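Local atomic coordinates of histidine kinase (Paraburkholderia phymatum, PDB entry 6NB0), a protein that probably acts as a sensor histidine kinase, passing phosphate from ATP to a protein histidine in a phosphorelay. Residues A[145-149]-A[150-154]; A[189-192]-A[193-197]. All blocks are in the same frame, centred on the assembly; numbering follows the deposited sequence. Where two conformers were deposited one is given.

Both contacts are local, on the same side of the chain's centre, with their own centres about 11 Å apart. Contact 1, in the last turns of helix 135-154, buries Val146, Gly149, Leu150 and Ala151 and exposes Glu148 and Arg153; there an arginine and waters bridge a widened helical turn on its solvent side. Contact 2, the turn from helix 173-189 into strand 196-204, buries Ser191 and Val197 and exposes Ser193 and Gly194. Its turn has no charged group: one carbonyl, a threonine hydroxyl, methyls and one water do the work. Arg154 joins them, its NH1 in a salt bridge with Glu189 OE1 and its NH2 2.9 Å from Ser191 O, a probable hydrogen bond.

Contact 1: residues A[145-149]-A[150-154]; sequences DVREG and LAARR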
loop_
_atom_site.group_PDB
_atom_site.type_symbol
_atom_site.label_atom_id
_atom_site.label_comp_id
_atom_site.label_asym_id
_atom_site.label_seq_id
_atom_site.Cartn_x
_atom_site.Cartn_y
_atom_site.Cartn_z
ATOM N N ASP A 145 9.753 9.120 -15.151
ATOM C CA ASP A 145 9.388 7.888 -14.449
ATOM C C ASP A 145 8.310 7.093 -15.191
ATOM O O ASP A 145 8.380 5.862 -15.253
ATOM C CB ASP A 145 8.907 8.211 -13.032
ATOM C CG ASP A 145 10.054 8.591 -12.072
ATOM O OD1 ASP A 145 11.254 8.424 -12.415
ATOM O OD2 ASP A 145 9.742 8.989 -10.920
ATOM N N VAL A 146 7.288 7.761 -15.721
ATOM C CA VAL A 146 6.226 7.033 -16.409
ATOM C C VAL A 146 6.706 6.532 -17.768
ATOM O O VAL A 146 6.314 5.442 -18.223
ATOM C CB VAL A 146 4.967 7.917 -16.524
ATOM C CG1 VAL A 146 3.844 7.179 -17.289
ATOM C CG2 VAL A 146 4.467 8.323 -15.112
ATOM N N ARG A 147 7.564 7.299 -18.433
ATOM C CA ARG A 147 8.148 6.827 -19.671
ATOM C C ARG A 147 8.879 5.504 -19.452
ATOM O O ARG A 147 8.641 4.520 -20.166
ATOM C CB ARG A 147 9.089 7.911 -20.204
ATOM C CG ARG A 147 9.702 7.680 -21.557
ATOM C CD ARG A 147 10.408 8.987 -22.001
ATOM N NE ARG A 147 9.490 9.985 -22.574
ATOM C CZ ARG A 147 9.613 11.303 -22.423
ATOM N NH1 ARG A 147 10.599 11.801 -21.687
ATOM N NH2 ARG A 147 8.749 12.133 -23.005
ATOM N N GLU A 148 9.749 5.445 -18.431
ATOM C CA GLU A 148 10.515 4.221 -18.219
ATOM C C GLU A 148 9.646 3.114 -17.630
ATOM O O GLU A 148 9.876 1.934 -17.926
ATOM C CB GLU A 148 11.727 4.494 -17.316
ATOM C CG GLU A 148 12.844 3.439 -17.414
ATOM C CD GLU A 148 12.557 2.187 -16.599
ATOM O OE1 GLU A 148 11.721 2.264 -15.669
ATOM O OE2 GLU A 148 13.156 1.126 -16.890
ATOM N N GLY A 149 8.649 3.466 -16.824
ATOM C CA GLY A 149 7.830 2.464 -16.163
ATOM C C GLY A 149 6.813 1.819 -17.087
ATOM O O GLY A 149 6.588 0.617 -16.984
ATOM N N LEU A 150 6.195 2.591 -17.995
ATOM C CA LEU A 150 5.147 2.010 -18.836
ATOM C C LEU A 150 4.999 2.613 -20.238
ATOM O O LEU A 150 4.736 1.872 -21.182
ATOM C CB LEU A 150 3.786 2.098 -18.130
ATOM C CG LEU A 150 2.634 1.338 -18.812
ATOM C CD1 LEU A 150 2.907 -0.186 -18.875
ATOM C CD2 LEU A 150 1.325 1.620 -18.070
ATOM N N ALA A 151 5.114 3.938 -20.402
ATOM C CA ALA A 151 4.736 4.534 -21.690
ATOM C C ALA A 151 5.593 4.002 -22.836
ATOM O O ALA A 151 5.078 3.662 -23.921
ATOM C CB ALA A 151 4.819 6.061 -21.610
ATOM N N ALA A 152 6.910 3.933 -22.638
ATOM C CA ALA A 152 7.769 3.475 -23.732
ATOM C C ALA A 152 7.414 2.050 -24.152
ATOM O O ALA A 152 7.306 1.753 -25.349
ATOM C CB ALA A 152 9.243 3.575 -23.331
ATOM N N ARG A 153 7.182 1.158 -23.189
ATOM C CA ARG A 153 6.900 -0.220 -23.560
ATOM C C ARG A 153 5.470 -0.420 -24.058
ATOM O O ARG A 153 5.162 -1.498 -24.579
ATOM C CB ARG A 153 7.186 -1.182 -22.389
ATOM C CG ARG A 153 6.136 -1.163 -21.274
ATOM C CD ARG A 153 6.677 -1.914 -20.039
ATOM N NE ARG A 153 7.745 -1.150 -19.381
ATOM C CZ ARG A 153 8.636 -1.681 -18.546
ATOM N NH1 ARG A 153 8.587 -2.981 -18.261
ATOM N NH2 ARG A 153 9.578 -0.914 -18.002
ATOM N N ARG A 154 4.613 0.589 -23.941
ATOM C CA ARG A 154 3.272 0.564 -24.517
ATOM C C ARG A 154 3.161 1.392 -25.794
ATOM O O ARG A 154 2.065 1.480 -26.376
ATOM C CB ARG A 154 2.252 1.063 -23.480
ATOM C CG ARG A 154 2.007 0.110 -22.312
ATOM C CD ARG A 154 0.987 -0.963 -22.720
ATOM N NE ARG A 154 -0.316 -0.350 -22.941
ATOM C CZ ARG A 154 -1.242 -0.207 -21.992
ATOM N NH1 ARG A 154 -1.008 -0.682 -20.773
ATOM N NH2 ARG A 154 -2.395 0.410 -22.262
HETATM O O HOH W 1 8.223 1.502 -20.538
HETATM O O HOH W 2 11.723 -0.994 -16.182
#
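Val146 O is gripped by two amides at once, Leu150 N and Ala151 N, which arrive from opposite faces of the carbonyl plane. The Ala151 N to Val146 O bond is 2.9 Å long and nearly straight at 172°, a five-residue step that marks a pi-type turn in the helix. Packing is close among these buried residues: Ala151 CB lies 3.8 Å from Val146 O and 3.9 Å from Arg147 CA. Toward the open side Ala152 N makes the same five-residue step to Arg147 O at 3.1 Å, this time lying in the carbonyl plane on a lone pair.

The solvent side is looser and is held by Arg153. Its CG sits between the backbone N and the carbonyl carbon (chi1 75°), and a second bend at chi3 (71°) folds the chain back along the helix. NH2 then gives Glu148 O a 2.9 Å hydrogen bond, with the acceptor close to the guanidinium plane, while Gly149 O lies over one face of the group. One water accepts from both Arg153 N and NE and donates to Arg147 O, so that carbonyl is linked to both the backbone and the side chain of Arg153. Another accepts from Arg153 NH2; in the conformer given for Glu148 it also donates to OE2, a tentative water link between the two charges. Glu148 O and the two waters, all in plane at the guanidinium edge, should help to fix its rotation.

On the buried side, Val146 packs on Trp181 and Thr185 and Leu150 on Val188, all of helix 173-189, while Val146 and Ala151 touch Leu158. The end of helix 135-154 thus packs against both helix 173-189 and strand 157-161, the outermost strand of the five-stranded sheet within this chain.

Contact 2: residues A[189-192]-A[193-197]; sequences EASA and SGTTV
Ser191 lays its CB against Thr195, 3.9 Å from Thr195 CB, and its OG, hydrogen-bonded to Ala187 O, lies 3.4 Å from Val197 CG2. Between these residues the chain makes a type II beta turn, Ala192 to Thr195, that leads from helix 173-189 into strand 196-204. Thr195 N closes it with a 3.1 Å hydrogen bond to Ala192 O. Gly194 takes the third position with phi 89°, where a side chain would jam against the carbonyl of Ser193.

A chi1 of -66° sets Thr195 OG1 beside its own backbone N, 2.9 Å from Ala192 O, and turns CG2 onto Ser191, 3.7 Å from that residue's OG. The bond from Ser191 OG to Ala187 O ties the residue before the turn back to helix 173-189. From the last turn residue onward, the backbones of Thr195 and Val197 bond with Val157 on the neighbouring strand 157-161. A water sits across the mouth of the turn, accepting from Ala192 N at 2.9 Å and donating to Thr195 OG1 at 2.7 Å.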
loop_
_atom_site.group_PDB
_atom_site.type_symbol
_atom_site.label_atom_id
_atom_site.label_comp_id
_atom_site.label_asym_id
_atom_site.label_seq_id
_atom_site.Cartn_x
_atom_site.Cartn_y
_atom_site.Cartn_z
ATOM N N GLU A 189 -2.152 3.649 -19.086
ATOM C CA GLU A 189 -2.786 2.326 -19.019
ATOM C C GLU A 189 -4.038 2.280 -19.872
ATOM O O GLU A 189 -4.364 1.241 -20.469
ATOM C CB GLU A 189 -3.123 1.964 -17.561
ATOM C CG GLU A 189 -1.908 1.584 -16.694
ATOM C CD GLU A 189 -1.526 0.111 -16.828
ATOM O OE1 GLU A 189 -1.813 -0.492 -17.884
ATOM O OE2 GLU A 189 -0.926 -0.443 -15.889
ATOM N N ALA A 190 -4.736 3.404 -19.963
ATOM C CA ALA A 190 -5.939 3.522 -20.773
ATOM C C ALA A 190 -5.657 4.116 -22.155
ATOM O O ALA A 190 -6.515 4.810 -22.723
ATOM C CB ALA A 190 -6.979 4.361 -20.027
ATOM N N SER A 191 -4.474 3.847 -22.721
ATOM C CA SER A 191 -4.129 4.305 -24.065
ATOM C C SER A 191 -3.710 3.135 -24.943
ATOM O O SER A 191 -3.079 2.184 -24.473
ATOM C CB SER A 191 -2.983 5.342 -24.033
ATOM O OG SER A 191 -3.377 6.560 -23.414
ATOM N N ALA A 192 -4.039 3.236 -26.234
ATOM C CA ALA A 192 -3.563 2.308 -27.245
ATOM C C ALA A 192 -2.244 2.812 -27.837
ATOM O O ALA A 192 -1.959 4.007 -27.821
ATOM C CB ALA A 192 -4.592 2.130 -28.374
ATOM N N SER A 193 -1.460 1.875 -28.380
ATOM C CA SER A 193 -0.181 2.202 -29.019
ATOM C C SER A 193 -0.307 3.393 -29.968
ATOM O O SER A 193 -1.224 3.457 -30.798
ATOM C CB SER A 193 0.337 0.973 -29.787
ATOM O OG SER A 193 1.572 1.270 -30.442
ATOM N N GLY A 194 0.647 4.331 -29.866
ATOM C CA GLY A 194 0.669 5.488 -30.745
ATOM C C GLY A 194 -0.118 6.686 -30.247
ATOM O O GLY A 194 -0.034 7.763 -30.850
ATOM N N THR A 195 -0.882 6.531 -29.175
ATOM C CA THR A 195 -1.583 7.648 -28.545
ATOM C C THR A 195 -0.603 8.583 -27.847
ATOM O O THR A 195 0.427 8.156 -27.322
ATOM C CB THR A 195 -2.614 7.099 -27.535
ATOM O OG1 THR A 195 -3.627 6.391 -28.267
ATOM C CG2 THR A 195 -3.268 8.229 -26.714
ATOM N N THR A 196 -0.923 9.876 -27.859
ATOM C CA THR A 196 -0.190 10.880 -27.095
ATOM C C THR A 196 -0.950 11.220 -25.813
ATOM O O THR A 196 -2.117 11.616 -25.868
ATOM C CB THR A 196 0.024 12.147 -27.924
ATOM O OG1 THR A 196 0.771 11.815 -29.096
ATOM C CG2 THR A 196 0.792 13.201 -27.108
ATOM N N VAL A 197 -0.277 11.077 -24.675
ATOM C CA VAL A 197 -0.780 11.519 -23.370
ATOM C C VAL A 197 -0.083 12.823 -23.007
ATOM O O VAL A 197 1.148 12.887 -22.978
ATOM C CB VAL A 197 -0.553 10.446 -22.290
ATOM C CG1 VAL A 197 -0.945 10.984 -20.891
ATOM C CG2 VAL A 197 -1.367 9.172 -22.628
HETATM O O HOH W 3 -5.832 5.423 -26.941
#